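Local coordinates for protein cleavage and polyadenylation specificity factor 100 KD subunit (Methanosarcina mazei, PDB 2XR1) that probably ends transcription by cutting nascent RNA where it leaves RNA polymerase and then degrading the released RNA from its 5' end, using two zinc ions, at residues Ile151-Met155 against Ala302-Lys306; Glu206-Asp212 against Ile238-Thr244; Ala246-Gln251 against Leu275-Gln280; Pro417-Val421 against Gly449-Ala454. All coordinates share one frame. Numbering follows the deposited sequence.

Contact 1. Residues Ile151-Met155 against Ala302-Lys306; sequences IREFM and AKTLK
Two crossed helices form this interface between domains: helix 146-157, on the N-terminal KH side of the chain, lies across helix 299-306 of the metallo-beta-lactamase domain. Both segments are helical, with Met155 N bonded to Ile151 O (2.9 Å) and Lys306 N to Ala302 O (3.0 Å). The local axes pass 11.2 Å apart at a signed crossing angle of -77°; the steep crossing brings one turn of 151-155 against one turn of 302-306, burying 277 Å². The CA register is Phe154 to Ala302 (8.5 Å), Ile151 to Leu305 (8.4 Å) and Met155 to Lys306 (7.3 Å). Along 302-306, Ala302 comes first; its small side chain admits the Phe154 ring, with CZ of Phe154 3.7 Å from both CB and O of Ala302. Leu305 (t, p) is the main apolar contact: its CD2 lies 3.5 Å from CD2 of Phe154 (chi1 t) and 4.0 Å from CG2 of Ile151. It also touches Arg273 and Val277 of helix 270-290. Lys306 suits the margin, because its aliphatic CG packs 3.9 Å from CE2 of Phe154 while its ammonium forms a salt bridge with Glu161. Flexible Met155 (m, m, p) curls its end inward until its CE sits 3.8 Å from CG of Leu305.

Contact 2. Residues Glu206-Asp212 against Ile238-Thr244; sequences ESRILID and IDAVIVT
Strands 208-211 and 240-242 run parallel, their local axes 4.6 Å apart at 25°. Leu210 pairs with Val241 and Ile211 with Ile242, both at CA-CA 4.7 Å. Backbone bonds alternate regularly: Leu210 N to Ala240 O (3.0 Å), Ile242 N to Leu210 O (2.7 Å), Asp212 N to Ile242 O (2.7 Å). The start is irregular, Asp239 N rather than Ala240 N donating to Arg208 O (2.9 Å). Outward, the backbone of Ile209 bonds to Leu202, Ile211 to Phe200 and Val241 to Pro265 and Tyr267. Beta-branched side chains suit the strands: Ile209 CG2 meets Ile242 CD1 at 3.4 Å on one face, and Leu210 CB meets Val241 CG2 at 4.0 Å on the other. Arg208 NH2 and Asp239 OD1 form a long salt bridge (3.9 Å), by charge alone, OD1 lying well out of the guanidinium plane; their stronger partners are Gln237 O and Arg175. Ser207 OG bonds to Asp322. Asp212 (phi +66°, chi1 m) uses both carboxylate oxygens: OD1 accepts Thr244 N (2.9 Å), OD2 accepts Thr244 OG1 (2.8 Å) and ND1 of zinc ligand His250. Strand ends converging on a metal site, an aspartate holding a ligand histidine from the second shell, typify the metallo-beta-lactamase fold.

Contact 3. Residues Ala246-Gln251 against Leu275-Gln280; sequences AHLDHQ and LMVLLQ. With ZN (zinc ion), chain F; ZN (zinc ion), chain E.
Leu279 of helix 270-290 is the apolar centre, packed beneath the zinc-binding HxHxDH motif of the metallo-beta-lactamase fold. Its CD1 lies 4.3 Å from CB and 3.1 Å from O of Ala246, and its CB lies 4.3 Å from CG of Leu248. Ala246 must be small: its CB points at the helix, 3.2 Å from CB of Leu275, and CA of Ala246 is 4.9 Å from CA of Met276. Further out, Gln251 (chi1 p, chi2 p) folds back so that its NE2 donates to O of Ala246 (2.8 Å), bracing the turn. Its OE1, though crowded in the model, accepts NE2 of Gln280 (2.7 Å), which makes a weak bond to O of Gln251 (3.2 Å). His247 sits at the N-cap position of helix 248-251, its O accepting His250 N at 2.8 Å. Its ND1 binds one zinc at 2.0 Å, together with His245, His332 and Asp355. The second zinc, completed by Asp355 and His607, is held at 2.1 Å by both Asp249 OD2 and His250 NE2.

Contact 4. Residues Pro417-Val421 against Gly449-Ala454; sequences PAFAV and GMIWEA
In the beta-CASP domain, the irregular chain following parallel strand 414-417 meets the start of helix 451-460, which follows the neighbouring-but-one strand 445-448. Ala420 lies opposite Ile451 at CA-CA 4.1 Å, and Val421 opposite Ala454 at 5.9 Å; 213 Å² is buried. The apolar contacts depend on small residues. CB of Ala420 sits 4.2 Å from CB of Met450 and 4.3 Å from CB of Ala454, the methyl groups letting the backbones approach closely. Beside Ala420, CB of Val421 reaches CB of Ala454 at 4.4 Å, and CD1 of Ile451 (m, t) reaches CB of Ala418 at 4.4 Å. Backbone atoms join in: O of Ala420 is 3.4 Å from CB of Ala454 and 3.7 Å from CA of Ile451, while CB of Ala420 lies 3.9 Å from O of Met450. No hydrogen bond crosses the interface. Several polar groups at its border find partners beyond it: Ala420 O accepts from Ser424 and Gln425, and Asp490 accepts Met450 N. Gly449 (phi 75°) and Met450 (phi 80°) have positive phi, easy for glycine and less favourable for methionine; Met450 is the N-cap, its O accepting Ala454 N at 2.9 Å. Val421 O accepts a probable hydrogen bond from NE2 of His247, a zinc ligand. Loops at the carboxyl ends of parallel strands, gathered beside a catalytic cleft, are typical of an alpha/beta domain such as beta-CASP, here facing the dizinc site.

Overall arrangement
Along the chain, contacts 2 and 3 both fall between the two segments of contact 1, and contact 4 follows. Contact 3 is the hub. Its helix 270-290 touches contact 1 through Val277, packed on Ile151 and Leu305, and touches contact 4 through Leu278 and Leu279, packed on Met450 and Ala420. The centres of contacts 1 and 4 lie about 15 and 12 Å from that of contact 3, but 22 Å from each other. Contact 2, about 17 Å from contact 3, joins it where Asp212 meets His250. One long helix of the metallo-beta-lactamase core thus packs against both helix 146-157, on the KH side, and the beta-CASP domain, with the dizinc site between core and beta-CASP.

Contact 1. Residues Ile151-Met155 against Ala302-Lys306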
# COMPACT_ATOMS: atom_id res chain seq x y z
N ILE B 151 7.66 -15.96 -33.59
CA ILE B 151 6.61 -15.09 -33.06
C ILE B 151 5.55 -14.74 -34.12
O ILE B 151 4.35 -14.83 -33.89
CB ILE B 151 7.18 -13.81 -32.50
CG1 ILE B 151 7.94 -14.08 -31.21
CG2 ILE B 151 6.09 -12.86 -32.17
CD1 ILE B 151 8.71 -12.87 -30.67
N ARG B 152 6.00 -14.37 -35.31
CA ARG B 152 5.06 -14.05 -36.37
C ARG B 152 4.14 -15.21 -36.70
O ARG B 152 2.95 -15.00 -36.81
CB ARG B 152 5.79 -13.56 -37.61
CG ARG B 152 6.34 -12.16 -37.41
CD ARG B 152 7.35 -11.78 -38.46
NE ARG B 152 7.81 -10.41 -38.25
CZ ARG B 152 8.46 -9.69 -39.17
NH1 ARG B 152 8.74 -10.20 -40.38
NH2 ARG B 152 8.82 -8.44 -38.89
N GLU B 153 4.69 -16.42 -36.83
CA GLU B 153 3.89 -17.63 -37.07
C GLU B 153 2.94 -17.92 -35.91
O GLU B 153 1.81 -18.31 -36.14
CB GLU B 153 4.79 -18.85 -37.33
CG GLU B 153 5.05 -19.11 -38.83
CD GLU B 153 5.94 -20.31 -39.09
OE1 GLU B 153 6.93 -20.48 -38.34
OE2 GLU B 153 5.64 -21.07 -40.05
N PHE B 154 3.42 -17.74 -34.68
CA PHE B 154 2.62 -17.94 -33.48
C PHE B 154 1.43 -16.97 -33.40
O PHE B 154 0.34 -17.35 -32.98
CB PHE B 154 3.50 -17.84 -32.23
CG PHE B 154 2.73 -17.84 -30.96
CD1 PHE B 154 2.47 -19.04 -30.31
CD2 PHE B 154 2.23 -16.65 -30.43
CE1 PHE B 154 1.72 -19.04 -29.15
CE2 PHE B 154 1.48 -16.64 -29.28
CZ PHE B 154 1.22 -17.83 -28.63
N MET B 155 1.63 -15.72 -33.80
CA MET B 155 0.54 -14.75 -33.86
C MET B 155 -0.53 -15.09 -34.91
O MET B 155 -1.71 -14.90 -34.63
CB MET B 155 1.08 -13.36 -34.15
CG MET B 155 1.94 -12.80 -33.05
SD MET B 155 1.10 -12.18 -31.58
CE MET B 155 0.96 -13.64 -30.60
N ALA B 302 3.75 -18.09 -23.93
CA ALA B 302 2.76 -17.96 -25.00
C ALA B 302 1.60 -17.03 -24.62
O ALA B 302 1.19 -16.13 -25.39
CB ALA B 302 2.24 -19.31 -25.43
N LYS B 303 1.08 -17.24 -23.42
CA LYS B 303 -0.02 -16.45 -22.94
C LYS B 303 0.37 -14.98 -22.79
O LYS B 303 -0.44 -14.10 -23.08
CB LYS B 303 -0.52 -16.99 -21.60
CG LYS B 303 -1.89 -16.46 -21.21
CD LYS B 303 -2.53 -17.28 -20.10
CE LYS B 303 -4.04 -17.06 -19.99
NZ LYS B 303 -4.43 -15.61 -20.07
N THR B 304 1.60 -14.71 -22.34
CA THR B 304 2.06 -13.35 -22.20
C THR B 304 2.18 -12.68 -23.57
O THR B 304 1.91 -11.47 -23.69
CB THR B 304 3.45 -13.29 -21.56
OG1 THR B 304 3.38 -13.85 -20.25
CG2 THR B 304 3.97 -11.88 -21.48
N LEU B 305 2.64 -13.44 -24.57
CA LEU B 305 2.83 -12.87 -25.89
C LEU B 305 1.48 -12.55 -26.54
O LEU B 305 1.34 -11.55 -27.22
CB LEU B 305 3.65 -13.82 -26.77
CG LEU B 305 3.93 -13.49 -28.23
CD1 LEU B 305 4.69 -12.19 -28.36
CD2 LEU B 305 4.69 -14.65 -28.87
N LYS B 306 0.47 -13.40 -26.32
CA LYS B 306 -0.88 -13.15 -26.84
C LYS B 306 -1.47 -11.90 -26.23
O LYS B 306 -2.39 -11.31 -26.78
CB LYS B 306 -1.83 -14.31 -26.50
CG LYS B 306 -1.70 -15.45 -27.41
CD LYS B 306 -2.78 -16.51 -27.18
CE LYS B 306 -2.41 -17.52 -26.09
NZ LYS B 306 -3.00 -18.83 -26.32

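Contact 2. Residues Glu206-Asp212 against Ile238-Thr244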
# COMPACT_ATOMS: atom_id res chain seq x y z
N GLU B 206 -9.23 5.05 -10.27
CA GLU B 206 -9.84 4.25 -11.36
C GLU B 206 -8.88 3.17 -11.85
O GLU B 206 -9.28 2.27 -12.56
CB GLU B 206 -10.17 5.13 -12.57
CG GLU B 206 -10.82 6.49 -12.28
CD GLU B 206 -12.33 6.42 -12.00
OE1 GLU B 206 -12.95 5.35 -12.22
OE2 GLU B 206 -12.89 7.47 -11.57
N SER B 207 -7.61 3.26 -11.53
CA SER B 207 -6.67 2.49 -12.29
C SER B 207 -5.46 2.05 -11.52
O SER B 207 -5.00 2.73 -10.60
CB SER B 207 -6.26 3.31 -13.51
OG SER B 207 -7.44 3.64 -14.20
N ARG B 208 -4.96 0.90 -11.93
CA ARG B 208 -3.81 0.28 -11.33
C ARG B 208 -2.95 -0.23 -12.45
O ARG B 208 -3.43 -0.96 -13.31
CB ARG B 208 -4.27 -0.83 -10.39
CG ARG B 208 -4.87 -0.27 -9.09
CD ARG B 208 -5.98 -1.10 -8.59
NE ARG B 208 -7.07 -1.17 -9.56
CZ ARG B 208 -8.13 -0.34 -9.63
NH1 ARG B 208 -8.27 0.68 -8.78
NH2 ARG B 208 -9.05 -0.51 -10.59
N ILE B 209 -1.72 0.25 -12.48
CA ILE B 209 -0.78 -0.02 -13.54
C ILE B 209 0.41 -0.59 -12.85
O ILE B 209 0.85 -0.07 -11.85
CB ILE B 209 -0.36 1.29 -14.34
CG1 ILE B 209 -1.61 2.00 -14.89
CG2 ILE B 209 0.47 0.98 -15.51
CD1 ILE B 209 -2.56 1.08 -15.69
N LEU B 210 0.93 -1.67 -13.41
CA LEU B 210 2.12 -2.32 -12.91
C LEU B 210 3.26 -2.01 -13.85
O LEU B 210 3.18 -2.33 -15.02
CB LEU B 210 1.87 -3.83 -12.83
CG LEU B 210 2.48 -4.64 -11.71
CD1 LEU B 210 2.14 -4.14 -10.32
CD2 LEU B 210 1.95 -6.03 -11.94
N ILE B 211 4.32 -1.36 -13.35
CA ILE B 211 5.48 -1.15 -14.16
C ILE B 211 6.54 -2.18 -13.76
O ILE B 211 7.00 -2.20 -12.62
CB ILE B 211 6.04 0.27 -14.04
CG1 ILE B 211 5.03 1.30 -14.58
CG2 ILE B 211 7.36 0.40 -14.84
CD1 ILE B 211 4.11 1.99 -13.54
N ASP B 212 6.90 -3.03 -14.72
CA ASP B 212 7.89 -4.10 -14.58
C ASP B 212 7.44 -5.20 -13.61
O ASP B 212 6.58 -5.00 -12.75
CB ASP B 212 9.30 -3.56 -14.23
CG ASP B 212 9.99 -2.83 -15.43
OD1 ASP B 212 9.53 -3.05 -16.59
OD2 ASP B 212 11.01 -2.05 -15.23
N ILE B 238 -5.76 -5.25 -12.09
CA ILE B 238 -4.68 -4.58 -12.77
C ILE B 238 -5.03 -4.25 -14.23
O ILE B 238 -5.16 -5.13 -15.06
CB ILE B 238 -3.36 -5.38 -12.76
CG1 ILE B 238 -3.00 -5.86 -11.35
CG2 ILE B 238 -2.28 -4.52 -13.28
CD1 ILE B 238 -2.57 -4.77 -10.42
N ASP B 239 -5.10 -2.96 -14.55
CA ASP B 239 -5.40 -2.51 -15.88
C ASP B 239 -4.33 -2.85 -16.92
O ASP B 239 -4.65 -3.19 -18.08
CB ASP B 239 -5.69 -1.02 -15.86
CG ASP B 239 -6.98 -0.68 -15.09
OD1 ASP B 239 -7.13 -1.13 -13.90
OD2 ASP B 239 -7.87 0.02 -15.68
N ALA B 240 -3.05 -2.76 -16.53
CA ALA B 240 -1.95 -3.02 -17.47
C ALA B 240 -0.64 -3.33 -16.81
O ALA B 240 -0.41 -3.02 -15.67
CB ALA B 240 -1.80 -1.87 -18.40
N VAL B 241 0.24 -3.96 -17.56
CA VAL B 241 1.60 -4.18 -17.15
C VAL B 241 2.45 -3.46 -18.19
O VAL B 241 2.21 -3.63 -19.38
CB VAL B 241 1.94 -5.70 -17.04
CG1 VAL B 241 3.39 -5.92 -16.80
CG2 VAL B 241 1.10 -6.36 -15.87
N ILE B 242 3.39 -2.63 -17.74
CA ILE B 242 4.34 -2.04 -18.64
C ILE B 242 5.71 -2.69 -18.44
O ILE B 242 6.17 -2.82 -17.34
CB ILE B 242 4.39 -0.53 -18.48
CG1 ILE B 242 3.19 0.09 -19.19
CG2 ILE B 242 5.63 0.05 -19.13
CD1 ILE B 242 1.91 0.07 -18.43
N VAL B 243 6.35 -3.10 -19.52
CA VAL B 243 7.70 -3.62 -19.46
C VAL B 243 8.61 -2.53 -20.06
O VAL B 243 8.47 -2.14 -21.23
CB VAL B 243 7.81 -4.93 -20.25
CG1 VAL B 243 9.23 -5.40 -20.28
CG2 VAL B 243 6.87 -6.04 -19.66
N THR B 244 9.53 -2.05 -19.26
CA THR B 244 10.36 -0.93 -19.64
C THR B 244 11.46 -1.36 -20.61
O THR B 244 11.81 -0.60 -21.51
CB THR B 244 11.02 -0.30 -18.43
OG1 THR B 244 11.80 -1.30 -17.80
CG2 THR B 244 10.01 0.22 -17.44

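Contact 3. Residues Ala246-Gln251 against Leu275-Gln280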
# COMPACT_ATOMS: atom_id res chain seq x y z
N ALA B 246 13.87 -5.28 -21.96
CA ALA B 246 13.80 -6.74 -22.03
C ALA B 246 14.57 -7.47 -20.98
O ALA B 246 14.46 -8.66 -20.90
CB ALA B 246 14.26 -7.22 -23.39
N HIS B 247 15.34 -6.77 -20.15
CA HIS B 247 16.17 -7.46 -19.16
C HIS B 247 15.33 -8.32 -18.21
O HIS B 247 14.26 -7.91 -17.76
CB HIS B 247 17.05 -6.49 -18.39
CG HIS B 247 18.29 -6.08 -19.12
ND1 HIS B 247 18.86 -4.84 -18.94
CD2 HIS B 247 19.07 -6.73 -20.00
CE1 HIS B 247 19.95 -4.76 -19.68
NE2 HIS B 247 20.09 -5.89 -20.34
N LEU B 248 15.83 -9.51 -17.92
CA LEU B 248 15.15 -10.43 -17.03
C LEU B 248 14.73 -9.79 -15.71
O LEU B 248 13.63 -10.02 -15.26
CB LEU B 248 15.97 -11.70 -16.82
CG LEU B 248 15.61 -12.72 -17.91
CD1 LEU B 248 16.65 -13.80 -18.03
CD2 LEU B 248 14.19 -13.29 -17.73
N ASP B 249 15.58 -8.92 -15.15
CA ASP B 249 15.31 -8.28 -13.86
C ASP B 249 14.20 -7.26 -14.00
O ASP B 249 13.98 -6.54 -13.06
CB ASP B 249 16.60 -7.66 -13.25
CG ASP B 249 17.17 -6.45 -14.08
OD1 ASP B 249 17.48 -6.66 -15.28
OD2 ASP B 249 17.35 -5.30 -13.56
N HIS B 250 13.57 -7.16 -15.18
CA HIS B 250 12.40 -6.29 -15.38
C HIS B 250 11.12 -6.92 -16.01
O HIS B 250 10.02 -6.35 -15.89
CB HIS B 250 12.79 -5.10 -16.24
CG HIS B 250 13.86 -4.25 -15.62
ND1 HIS B 250 13.59 -3.05 -14.99
CD2 HIS B 250 15.19 -4.45 -15.52
CE1 HIS B 250 14.73 -2.55 -14.53
NE2 HIS B 250 15.71 -3.38 -14.83
N GLN B 251 11.29 -8.02 -16.75
CA GLN B 251 10.20 -8.74 -17.41
C GLN B 251 10.11 -10.21 -16.97
O GLN B 251 9.09 -10.88 -17.17
CB GLN B 251 10.33 -8.65 -18.93
CG GLN B 251 11.72 -9.07 -19.59
CD GLN B 251 11.92 -10.58 -19.75
OE1 GLN B 251 11.04 -11.38 -19.41
NE2 GLN B 251 13.07 -10.97 -20.27
N LEU B 275 12.75 -9.56 -27.60
CA LEU B 275 13.81 -9.93 -26.68
C LEU B 275 13.22 -10.64 -25.49
O LEU B 275 13.73 -11.67 -25.08
CB LEU B 275 14.62 -8.72 -26.25
CG LEU B 275 15.43 -8.09 -27.38
CD1 LEU B 275 15.90 -6.64 -27.09
CD2 LEU B 275 16.55 -9.03 -27.74
N MET B 276 12.11 -10.13 -24.97
CA MET B 276 11.44 -10.68 -23.81
C MET B 276 11.08 -12.16 -24.04
O MET B 276 11.28 -13.00 -23.16
CB MET B 276 10.17 -9.89 -23.54
CG MET B 276 9.20 -10.54 -22.56
SD MET B 276 7.96 -9.32 -21.99
CE MET B 276 6.86 -9.22 -23.42
N VAL B 277 10.53 -12.47 -25.21
CA VAL B 277 10.20 -13.86 -25.51
C VAL B 277 11.47 -14.72 -25.53
O VAL B 277 11.51 -15.83 -24.98
CB VAL B 277 9.40 -13.98 -26.85
CG1 VAL B 277 9.42 -15.41 -27.41
CG2 VAL B 277 7.96 -13.51 -26.62
N LEU B 278 12.51 -14.20 -26.17
CA LEU B 278 13.78 -14.92 -26.28
C LEU B 278 14.36 -15.20 -24.92
O LEU B 278 14.69 -16.35 -24.60
CB LEU B 278 14.79 -14.08 -27.05
CG LEU B 278 16.12 -14.77 -27.30
CD1 LEU B 278 15.89 -15.96 -28.20
CD2 LEU B 278 17.09 -13.82 -27.90
N LEU B 279 14.48 -14.15 -24.12
CA LEU B 279 15.08 -14.31 -22.81
C LEU B 279 14.23 -15.14 -21.87
O LEU B 279 14.76 -15.86 -21.07
CB LEU B 279 15.36 -12.96 -22.16
CG LEU B 279 16.39 -12.07 -22.84
CD1 LEU B 279 16.47 -10.73 -22.09
CD2 LEU B 279 17.74 -12.79 -22.95
N GLN B 280 12.91 -15.03 -21.95
CA GLN B 280 12.05 -15.81 -21.08
C GLN B 280 12.15 -17.30 -21.37
O GLN B 280 12.38 -18.11 -20.46
CB GLN B 280 10.61 -15.32 -21.18
CG GLN B 280 10.35 -13.99 -20.44
CD GLN B 280 8.92 -13.48 -20.60
OE1 GLN B 280 8.12 -14.10 -21.27
NE2 GLN B 280 8.61 -12.36 -19.97
ZN ZN F . 17.81 -3.46 -14.46
ZN ZN E . 18.53 -3.34 -17.61

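Contact 4. Residues Pro417-Val421 against Gly449-Ala454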
# COMPACT_ATOMS: atom_id res chain seq x y z
N PRO B 417 32.15 -12.43 -19.61
CA PRO B 417 30.75 -12.66 -19.34
C PRO B 417 29.92 -11.50 -19.78
O PRO B 417 30.39 -10.39 -19.74
CB PRO B 417 30.68 -12.80 -17.83
CG PRO B 417 31.84 -12.13 -17.36
CD PRO B 417 32.92 -12.39 -18.37
N ALA B 418 28.71 -11.78 -20.21
CA ALA B 418 27.84 -10.81 -20.86
C ALA B 418 26.42 -11.29 -20.77
O ALA B 418 26.15 -12.45 -20.55
CB ALA B 418 28.24 -10.69 -22.31
N PHE B 419 25.49 -10.38 -20.97
CA PHE B 419 24.10 -10.74 -21.17
C PHE B 419 23.84 -10.95 -22.63
O PHE B 419 24.59 -10.45 -23.46
CB PHE B 419 23.21 -9.63 -20.59
CG PHE B 419 23.32 -9.54 -19.11
CD1 PHE B 419 22.63 -10.41 -18.30
CD2 PHE B 419 24.19 -8.63 -18.53
CE1 PHE B 419 22.76 -10.35 -16.89
CE2 PHE B 419 24.34 -8.55 -17.16
CZ PHE B 419 23.62 -9.41 -16.34
N ALA B 420 22.81 -11.74 -22.94
CA ALA B 420 22.43 -11.94 -24.33
C ALA B 420 22.25 -10.60 -25.02
O ALA B 420 22.76 -10.41 -26.13
CB ALA B 420 21.17 -12.72 -24.43
N VAL B 421 21.56 -9.66 -24.36
CA VAL B 421 21.41 -8.32 -24.90
C VAL B 421 21.87 -7.31 -23.89
O VAL B 421 21.52 -7.39 -22.73
CB VAL B 421 19.95 -8.00 -25.27
CG1 VAL B 421 19.03 -8.17 -24.08
CG2 VAL B 421 19.84 -6.60 -25.75
N GLY B 449 25.29 -18.69 -25.67
CA GLY B 449 24.10 -18.42 -24.86
C GLY B 449 23.12 -17.34 -25.30
O GLY B 449 22.68 -16.53 -24.47
N MET B 450 22.73 -17.38 -26.57
CA MET B 450 21.70 -16.49 -27.15
C MET B 450 22.15 -15.07 -27.54
O MET B 450 21.34 -14.27 -28.03
CB MET B 450 20.42 -16.40 -26.30
CG MET B 450 19.82 -17.72 -25.83
SD MET B 450 19.27 -18.76 -27.15
CE MET B 450 17.48 -18.65 -26.89
N ILE B 451 23.43 -14.77 -27.38
CA ILE B 451 23.94 -13.48 -27.79
C ILE B 451 23.67 -13.22 -29.24
O ILE B 451 23.18 -12.15 -29.62
CB ILE B 451 25.44 -13.36 -27.54
CG1 ILE B 451 25.70 -13.25 -26.04
CG2 ILE B 451 26.00 -12.14 -28.24
CD1 ILE B 451 27.14 -13.30 -25.72
N TRP B 452 24.00 -14.21 -30.07
CA TRP B 452 23.90 -14.07 -31.51
C TRP B 452 22.46 -13.87 -32.01
O TRP B 452 22.17 -13.00 -32.82
CB TRP B 452 24.48 -15.31 -32.16
CG TRP B 452 24.47 -15.25 -33.64
CD1 TRP B 452 23.81 -16.07 -34.47
CD2 TRP B 452 25.15 -14.28 -34.45
NE1 TRP B 452 24.05 -15.70 -35.77
CE2 TRP B 452 24.85 -14.60 -35.78
CE3 TRP B 452 25.97 -13.17 -34.17
CZ2 TRP B 452 25.36 -13.86 -36.86
CZ3 TRP B 452 26.47 -12.43 -35.23
CH2 TRP B 452 26.16 -12.78 -36.57
N GLU B 453 21.54 -14.71 -31.55
CA GLU B 453 20.12 -14.52 -31.83
C GLU B 453 19.62 -13.16 -31.33
O GLU B 453 18.80 -12.50 -32.01
CB GLU B 453 19.34 -15.67 -31.20
CG GLU B 453 17.82 -15.63 -31.39
CD GLU B 453 17.37 -15.50 -32.82
OE1 GLU B 453 17.85 -16.30 -33.70
OE2 GLU B 453 16.54 -14.60 -33.05
N ALA B 454 20.12 -12.71 -30.18
CA ALA B 454 19.76 -11.37 -29.65
C ALA B 454 20.24 -10.28 -30.59
O ALA B 454 19.60 -9.25 -30.75
CB ALA B 454 20.31 -11.16 -28.30